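Local coordinates for protein mevalonate diphosphate decarboxylase (Legionella pneumophila, PDB 3LTO) that probably carries out the ATP-dependent decarboxylation of mevalonate diphosphate to isopentenyl diphosphate, a step of isoprenoid lipid biosynthesis, at residues W228-F239 with W271-M282. Numbering follows the deposited sequence.
Sequences WTSIYQICWHEF and WNEKGDGPVVTM
Helix 228-239 and strand 279-281 run nearly parallel, at 11° with axes 7.0 Å apart, and their closest CA atoms, those of Tyr-232 and Val-279, are 4.5 Å apart. The pair illustrates how aromatic residues can fasten a helix to an edge strand and the turn before it. The Tyr-232 ring lies face to face on the five-membered ring of Trp-271, centroids 3.5 Å apart and planes 9° from parallel, while Gly-277 N lies over the opposite face of the indole. Trp-271 NE1 donates to Pro-278 O (2.9 Å), close to the ring plane, which helps fix the rotation of the indole. With CG anti to the backbone N (chi1 -166°), Trp-228 reaches the turn as well: its NE1 donates in the ring plane to Gly-277 O at 2.8 Å, and CG2 of Val-279 sits over its six-membered ring in a CH-pi contact. Farther along, one water accepts a hydrogen bond from Val-280 N and donates one to Tyr-232 O, bridging strand and helix. At the far end, Phe-239 CE1 lies 3.6 Å from SE of selenomethionine Met-282 in an oblique Met-aromatic contact. Within the C-terminal domain, the strand pairs antiparallel with strand 288-292, helix 208-224 packs against Ile-231 and Ile-234, and helix 258-274 touches Trp-236.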
ATOM      1  N   TRP A 228      20.420   1.534 -21.967  1.00 14.58           N
ATOM      2  CA  TRP A 228      21.415   1.593 -20.894  1.00 14.24           C
ATOM      3  C   TRP A 228      22.003   2.985 -20.665  1.00 13.92           C
ATOM      4  O   TRP A 228      22.288   3.370 -19.523  1.00 12.38           O
ATOM      5  CB  TRP A 228      22.537   0.594 -21.195  1.00 14.42           C
ATOM      6  CG  TRP A 228      23.455   0.293 -20.045  1.00 12.06           C
ATOM      7  CD1 TRP A 228      24.757   0.683 -19.911  1.00  9.96           C
ATOM      8  CD2 TRP A 228      23.160  -0.517 -18.902  1.00 10.77           C
ATOM      9  NE1 TRP A 228      25.292   0.161 -18.759  1.00  9.40           N
ATOM     10  CE2 TRP A 228      24.334  -0.578 -18.119  1.00 10.43           C
ATOM     11  CE3 TRP A 228      22.016  -1.198 -18.462  1.00 10.15           C
ATOM     12  CZ2 TRP A 228      24.400  -1.297 -16.915  1.00 11.81           C
ATOM     13  CZ3 TRP A 228      22.082  -1.914 -17.265  1.00 11.07           C
ATOM     14  CH2 TRP A 228      23.267  -1.956 -16.506  1.00  9.26           C
ATOM     15  N   THR A 229      22.185   3.734 -21.748  1.00 11.67           N
ATOM     16  CA  THR A 229      22.731   5.079 -21.664  1.00 10.81           C
ATOM     17  C   THR A 229      21.805   5.974 -20.830  1.00 11.38           C
ATOM     18  O   THR A 229      22.277   6.787 -20.022  1.00 11.05           O
ATOM     19  CB  THR A 229      22.915   5.691 -23.081  1.00 12.21           C
ATOM     20  OG1 THR A 229      23.800   4.868 -23.852  1.00 12.93           O
ATOM     21  CG2 THR A 229      23.506   7.080 -22.989  1.00 11.77           C
ATOM     22  N   SER A 230      20.493   5.828 -21.018  1.00  9.44           N
ATOM     23  CA  SER A 230      19.532   6.625 -20.254  1.00  9.59           C
ATOM     24  C   SER A 230      19.441   6.164 -18.797  1.00  9.37           C
ATOM     25  O   SER A 230      19.203   6.978 -17.899  1.00  6.75           O
ATOM     26  CB  SER A 230      18.140   6.569 -20.885  1.00 11.39           C
ATOM     27  OG  SER A 230      18.060   7.415 -22.017  1.00 15.40           O
ATOM     28  N   ILE A 231      19.610   4.863 -18.565  1.00  8.37           N
ATOM     29  CA  ILE A 231      19.570   4.331 -17.206  1.00  8.09           C
ATOM     30  C   ILE A 231      20.743   4.987 -16.466  1.00  9.56           C
ATOM     31  O   ILE A 231      20.587   5.511 -15.357  1.00 10.19           O
ATOM     32  CB  ILE A 231      19.715   2.782 -17.197  1.00  7.66           C
ATOM     33  CG1 ILE A 231      18.489   2.156 -17.868  1.00  7.61           C
ATOM     34  CG2 ILE A 231      19.854   2.258 -15.762  1.00  4.90           C
ATOM     35  CD1 ILE A 231      18.504   0.643 -17.934  1.00 10.39           C
ATOM     36  N   TYR A 232      21.908   4.976 -17.107  1.00  7.90           N
ATOM     37  CA  TYR A 232      23.108   5.590 -16.538  1.00  9.16           C
ATOM     38  C   TYR A 232      22.862   7.059 -16.163  1.00  8.68           C
ATOM     39  O   TYR A 232      23.057   7.448 -15.015  1.00  7.48           O
ATOM     40  CB  TYR A 232      24.253   5.490 -17.550  1.00  8.69           C
ATOM     41  CG  TYR A 232      25.352   6.525 -17.408  1.00  8.57           C
ATOM     42  CD1 TYR A 232      26.159   6.575 -16.274  1.00  7.86           C
ATOM     43  CD2 TYR A 232      25.612   7.428 -18.439  1.00 10.79           C
ATOM     44  CE1 TYR A 232      27.197   7.491 -16.169  1.00  8.00           C
ATOM     45  CE2 TYR A 232      26.653   8.354 -18.348  1.00  9.86           C
ATOM     46  CZ  TYR A 232      27.442   8.378 -17.211  1.00  9.66           C
ATOM     47  OH  TYR A 232      28.486   9.273 -17.128  1.00 10.73           O
ATOM     48  N   GLN A 233      22.416   7.858 -17.129  1.00  8.94           N
ATOM     49  CA  GLN A 233      22.164   9.280 -16.910  1.00  9.72           C
ATOM     50  C   GLN A 233      21.130   9.555 -15.822  1.00  9.12           C
ATOM     51  O   GLN A 233      21.342  10.393 -14.944  1.00  8.86           O
ATOM     52  CB  GLN A 233      21.731   9.931 -18.227  1.00 13.20           C
ATOM     53  CG  GLN A 233      22.708   9.662 -19.365  1.00 15.30           C
ATOM     54  CD  GLN A 233      22.252  10.234 -20.694  1.00 15.50           C
ATOM     55  OE1 GLN A 233      21.096  10.083 -21.084  1.00 13.14           O
ATOM     56  NE2 GLN A 233      23.170  10.880 -21.405  1.00 17.39           N
ATOM     57  N   ILE A 234      20.008   8.851 -15.877  1.00  9.65           N
ATOM     58  CA  ILE A 234      18.967   9.028 -14.877  1.00  7.28           C
ATOM     59  C   ILE A 234      19.493   8.679 -13.484  1.00  7.44           C
ATOM     60  O   ILE A 234      19.332   9.454 -12.542  1.00  7.71           O
ATOM     61  CB  ILE A 234      17.744   8.140 -15.190  1.00  7.16           C
ATOM     62  CG1 ILE A 234      17.181   8.495 -16.570  1.00  7.22           C
ATOM     63  CG2 ILE A 234      16.672   8.335 -14.127  1.00  6.78           C
ATOM     64  CD1 ILE A 234      16.149   7.508 -17.068  1.00  8.11           C
ATOM     65  N   CYS A 235      20.122   7.517 -13.345  1.00  8.41           N
ATOM     66  CA  CYS A 235      20.644   7.124 -12.040  1.00 10.11           C
ATOM     67  C   CYS A 235      21.684   8.119 -11.554  1.00  9.77           C
ATOM     68  O   CYS A 235      21.815   8.356 -10.350  1.00 10.49           O
ATOM     69  CB  CYS A 235      21.238   5.713 -12.098  1.00 10.82           C
ATOM     70  SG  CYS A 235      19.996   4.402 -12.308  1.00 11.63           S
ATOM     71  N   TRP A 236      22.421   8.696 -12.499  1.00  8.34           N
ATOM     72  CA  TRP A 236      23.450   9.679 -12.189  1.00  9.50           C
ATOM     73  C   TRP A 236      22.769  10.896 -11.564  1.00 11.22           C
ATOM     74  O   TRP A 236      23.147  11.363 -10.486  1.00  8.46           O
ATOM     75  CB  TRP A 236      24.175  10.068 -13.483  1.00 10.39           C
ATOM     76  CG  TRP A 236      25.387  10.955 -13.338  1.00  9.07           C
ATOM     77  CD1 TRP A 236      25.427  12.318 -13.435  1.00  9.63           C
ATOM     78  CD2 TRP A 236      26.746  10.527 -13.156  1.00  8.24           C
ATOM     79  NE1 TRP A 236      26.722  12.764 -13.333  1.00  9.80           N
ATOM     80  CE2 TRP A 236      27.552  11.685 -13.161  1.00  7.82           C
ATOM     81  CE3 TRP A 236      27.357   9.275 -12.989  1.00  7.45           C
ATOM     82  CZ2 TRP A 236      28.943  11.632 -13.007  1.00  7.74           C
ATOM     83  CZ3 TRP A 236      28.740   9.220 -12.838  1.00  7.67           C
ATOM     84  CH2 TRP A 236      29.519  10.395 -12.849  1.00  8.11           C
ATOM     85  N   HIS A 237      21.749  11.395 -12.253  1.00 11.25           N
ATOM     86  CA  HIS A 237      20.995  12.549 -11.787  1.00 13.13           C
ATOM     87  C   HIS A 237      20.360  12.260 -10.433  1.00 10.45           C
ATOM     88  O   HIS A 237      20.369  13.107  -9.541  1.00 10.98           O
ATOM     89  CB  HIS A 237      19.918  12.914 -12.816  1.00 16.38           C
ATOM     90  CG  HIS A 237      20.472  13.418 -14.114  1.00 21.42           C
ATOM     91  ND1 HIS A 237      19.742  13.430 -15.282  1.00 23.78           N
ATOM     92  CD2 HIS A 237      21.686  13.933 -14.424  1.00 23.64           C
ATOM     93  CE1 HIS A 237      20.483  13.928 -16.257  1.00 25.54           C
ATOM     94  NE2 HIS A 237      21.667  14.242 -15.762  1.00 25.33           N
ATOM     95  N   GLU A 238      19.828  11.052 -10.280  1.00  9.70           N
ATOM     96  CA  GLU A 238      19.186  10.647  -9.038  1.00  8.25           C
ATOM     97  C   GLU A 238      20.098  10.694  -7.798  1.00  9.97           C
ATOM     98  O   GLU A 238      19.753  11.343  -6.807  1.00  8.50           O
ATOM     99  CB  GLU A 238      18.579   9.249  -9.209  1.00  7.89           C
ATOM    100  CG  GLU A 238      18.039   8.611  -7.929  1.00  7.61           C
ATOM    101  CD  GLU A 238      16.703   9.182  -7.465  1.00  8.94           C
ATOM    102  OE1 GLU A 238      16.210  10.162  -8.063  1.00  7.33           O
ATOM    103  OE2 GLU A 238      16.144   8.637  -6.490  1.00  9.99           O
ATOM    104  N   PHE A 239      21.260  10.040  -7.834  1.00  8.25           N
ATOM    105  CA  PHE A 239      22.114  10.061  -6.647  1.00  8.10           C
ATOM    106  C   PHE A 239      22.751  11.425  -6.386  1.00  8.23           C
ATOM    107  O   PHE A 239      22.974  11.805  -5.236  1.00  8.89           O
ATOM    108  CB  PHE A 239      23.174   8.938  -6.695  1.00  8.38           C
ATOM    109  CG  PHE A 239      24.415   9.264  -7.489  1.00  7.68           C
ATOM    110  CD1 PHE A 239      25.471   9.966  -6.916  1.00  7.83           C
ATOM    111  CD2 PHE A 239      24.546   8.816  -8.799  1.00 10.03           C
ATOM    112  CE1 PHE A 239      26.643  10.214  -7.631  1.00  7.45           C
ATOM    113  CE2 PHE A 239      25.711   9.059  -9.527  1.00  8.69           C
ATOM    114  CZ  PHE A 239      26.764   9.760  -8.940  1.00  9.55           C
ATOM    115  N   TRP A 271      32.773   7.017 -20.432  1.00 16.66           N
ATOM    116  CA  TRP A 271      31.501   6.856 -21.140  1.00 17.47           C
ATOM    117  C   TRP A 271      31.487   7.593 -22.485  1.00 18.88           C
ATOM    118  O   TRP A 271      30.964   7.078 -23.475  1.00 19.87           O
ATOM    119  CB  TRP A 271      30.333   7.386 -20.288  1.00 16.80           C
ATOM    120  CG  TRP A 271      29.466   6.325 -19.632  1.00 16.30           C
ATOM    121  CD1 TRP A 271      29.542   5.885 -18.340  1.00 13.55           C
ATOM    122  CD2 TRP A 271      28.380   5.604 -20.236  1.00 14.61           C
ATOM    123  NE1 TRP A 271      28.570   4.943 -18.101  1.00 14.34           N
ATOM    124  CE2 TRP A 271      27.842   4.750 -19.245  1.00 15.02           C
ATOM    125  CE3 TRP A 271      27.808   5.599 -21.516  1.00 15.37           C
ATOM    126  CZ2 TRP A 271      26.756   3.895 -19.496  1.00 15.95           C
ATOM    127  CZ3 TRP A 271      26.722   4.745 -21.767  1.00 14.84           C
ATOM    128  CH2 TRP A 271      26.211   3.908 -20.760  1.00 14.64           C
ATOM    129  N   ASN A 272      32.045   8.803 -22.511  1.00 19.78           N
ATOM    130  CA  ASN A 272      32.082   9.600 -23.737  1.00 22.65           C
ATOM    131  C   ASN A 272      32.977   8.941 -24.774  1.00 22.56           C
ATOM    132  O   ASN A 272      32.653   8.899 -25.961  1.00 21.57           O
ATOM    133  CB  ASN A 272      32.609  11.007 -23.447  1.00 24.89           C
ATOM    134  CG  ASN A 272      31.736  11.765 -22.469  1.00 26.26           C
ATOM    135  OD1 ASN A 272      30.521  11.851 -22.638  1.00 28.85           O
ATOM    136  ND2 ASN A 272      32.356  12.331 -21.442  1.00 29.06           N
ATOM    137  N   GLU A 273      34.103   8.430 -24.300  1.00 22.40           N
ATOM    138  CA  GLU A 273      35.094   7.770 -25.131  1.00 23.87           C
ATOM    139  C   GLU A 273      34.598   6.439 -25.700  1.00 23.23           C
ATOM    140  O   GLU A 273      34.665   6.215 -26.904  1.00 22.84           O
ATOM    141  CB  GLU A 273      36.363   7.525 -24.305  1.00 26.40           C
ATOM    142  CG  GLU A 273      37.504   6.875 -25.075  1.00 30.97           C
ATOM    143  CD  GLU A 273      38.482   6.140 -24.169  1.00 34.14           C
ATOM    144  OE1 GLU A 273      38.909   6.712 -23.143  1.00 36.79           O
ATOM    145  OE2 GLU A 273      38.830   4.984 -24.488  1.00 36.12           O
ATOM    146  N   LYS A 274      34.104   5.563 -24.827  1.00 22.87           N
ATOM    147  CA  LYS A 274      33.629   4.237 -25.223  1.00 22.01           C
ATOM    148  C   LYS A 274      32.217   4.178 -25.794  1.00 20.99           C
ATOM    149  O   LYS A 274      31.875   3.236 -26.511  1.00 20.77           O
ATOM    150  CB  LYS A 274      33.698   3.278 -24.029  1.00 23.10           C
ATOM    151  CG  LYS A 274      35.079   3.088 -23.430  1.00 25.14           C
ATOM    152  CD  LYS A 274      36.041   2.474 -24.436  1.00 28.01           C
ATOM    153  CE  LYS A 274      37.442   2.392 -23.865  1.00 29.24           C
ATOM    154  NZ  LYS A 274      38.447   1.908 -24.857  1.00 31.30           N
ATOM    155  N   GLY A 275      31.396   5.167 -25.465  1.00 19.99           N
ATOM    156  CA  GLY A 275      30.024   5.167 -25.940  1.00 17.83           C
ATOM    157  C   GLY A 275      29.214   4.133 -25.175  1.00 16.95           C
ATOM    158  O   GLY A 275      28.104   3.774 -25.565  1.00 15.89           O
ATOM    159  N   ASP A 276      29.781   3.653 -24.072  1.00 15.73           N
ATOM    160  CA  ASP A 276      29.134   2.652 -23.234  1.00 16.19           C
ATOM    161  C   ASP A 276      29.882   2.619 -21.900  1.00 15.93           C
ATOM    162  O   ASP A 276      31.050   3.009 -21.818  1.00 14.75           O
ATOM    163  CB  ASP A 276      29.188   1.279 -23.922  1.00 14.34           C
ATOM    164  CG  ASP A 276      28.390   0.211 -23.183  1.00 17.35           C
ATOM    165  OD1 ASP A 276      27.355   0.546 -22.572  1.00 14.72           O
ATOM    166  OD2 ASP A 276      28.791  -0.976 -23.227  1.00 18.13           O
ATOM    167  N   GLY A 277      29.208   2.166 -20.851  1.00 15.17           N
ATOM    168  CA  GLY A 277      29.858   2.114 -19.556  1.00 14.01           C
ATOM    169  C   GLY A 277      28.973   1.554 -18.465  1.00 12.46           C
ATOM    170  O   GLY A 277      27.962   0.909 -18.739  1.00 10.55           O
ATOM    171  N   PRO A 278      29.327   1.801 -17.200  1.00 12.08           N
ATOM    172  CA  PRO A 278      28.535   1.297 -16.084  1.00 10.74           C
ATOM    173  C   PRO A 278      27.448   2.247 -15.590  1.00 10.74           C
ATOM    174  O   PRO A 278      27.483   3.453 -15.840  1.00 10.61           O
ATOM    175  CB  PRO A 278      29.590   1.074 -15.019  1.00 10.97           C
ATOM    176  CG  PRO A 278      30.456   2.276 -15.201  1.00 10.80           C
ATOM    177  CD  PRO A 278      30.600   2.369 -16.717  1.00 11.82           C
ATOM    178  N   VAL A 279      26.469   1.684 -14.895  1.00 10.53           N
ATOM    179  CA  VAL A 279      25.425   2.487 -14.296  1.00  9.15           C
ATOM    180  C   VAL A 279      26.077   2.797 -12.949  1.00 10.39           C
ATOM    181  O   VAL A 279      26.738   1.932 -12.365  1.00  8.01           O
ATOM    182  CB  VAL A 279      24.128   1.675 -14.133  1.00 10.73           C
ATOM    183  CG1 VAL A 279      23.218   2.334 -13.106  1.00  9.91           C
ATOM    184  CG2 VAL A 279      23.421   1.576 -15.486  1.00  9.00           C
ATOM    185  N   VAL A 280      25.915   4.029 -12.476  1.00  9.23           N
ATOM    186  CA  VAL A 280      26.535   4.465 -11.234  1.00  8.99           C
ATOM    187  C   VAL A 280      25.561   5.049 -10.221  1.00  9.12           C
ATOM    188  O   VAL A 280      24.639   5.777 -10.584  1.00  8.87           O
ATOM    189  CB  VAL A 280      27.626   5.531 -11.535  1.00  8.90           C
ATOM    190  CG1 VAL A 280      28.369   5.911 -10.260  1.00  5.25           C
ATOM    191  CG2 VAL A 280      28.589   4.993 -12.588  1.00  8.23           C
ATOM    192  N   THR A 281      25.773   4.713  -8.951  1.00  9.92           N
ATOM    193  CA  THR A 281      24.941   5.224  -7.870  1.00 11.96           C
ATOM    194  C   THR A 281      25.754   5.322  -6.605  1.00 11.74           C
ATOM    195  O   THR A 281      26.826   4.726  -6.490  1.00  9.93           O
ATOM    196  CB  THR A 281      23.768   4.310  -7.506  1.00 13.33           C
ATOM    197  OG1 THR A 281      23.436   3.470  -8.611  1.00 22.40           O
ATOM    198  CG2 THR A 281      22.581   5.140  -7.141  1.00 10.90           C
HETATM  199  N   MSE A 282      25.195   6.065  -5.655  1.00 10.85           N
HETATM  200  CA  MSE A 282      25.775   6.278  -4.348  1.00 12.43           C
HETATM  201  C   MSE A 282      24.647   6.376  -3.328  1.00 12.52           C
HETATM  202  O   MSE A 282      23.572   6.886  -3.634  1.00 10.66           O
HETATM  203  CB  MSE A 282      26.542   7.590  -4.290  1.00 14.11           C
HETATM  204  CG  MSE A 282      27.720   7.723  -5.222  1.00 17.11           C
HETATM  205 SE   MSE A 282      28.693   9.344  -4.777  1.00 25.06          SE
HETATM  206  CE  MSE A 282      29.783   8.649  -3.327  1.00 21.17           C
TER
HETATM  207  O   HOH W   1      24.620   6.226 -13.325  1.00  8.43           O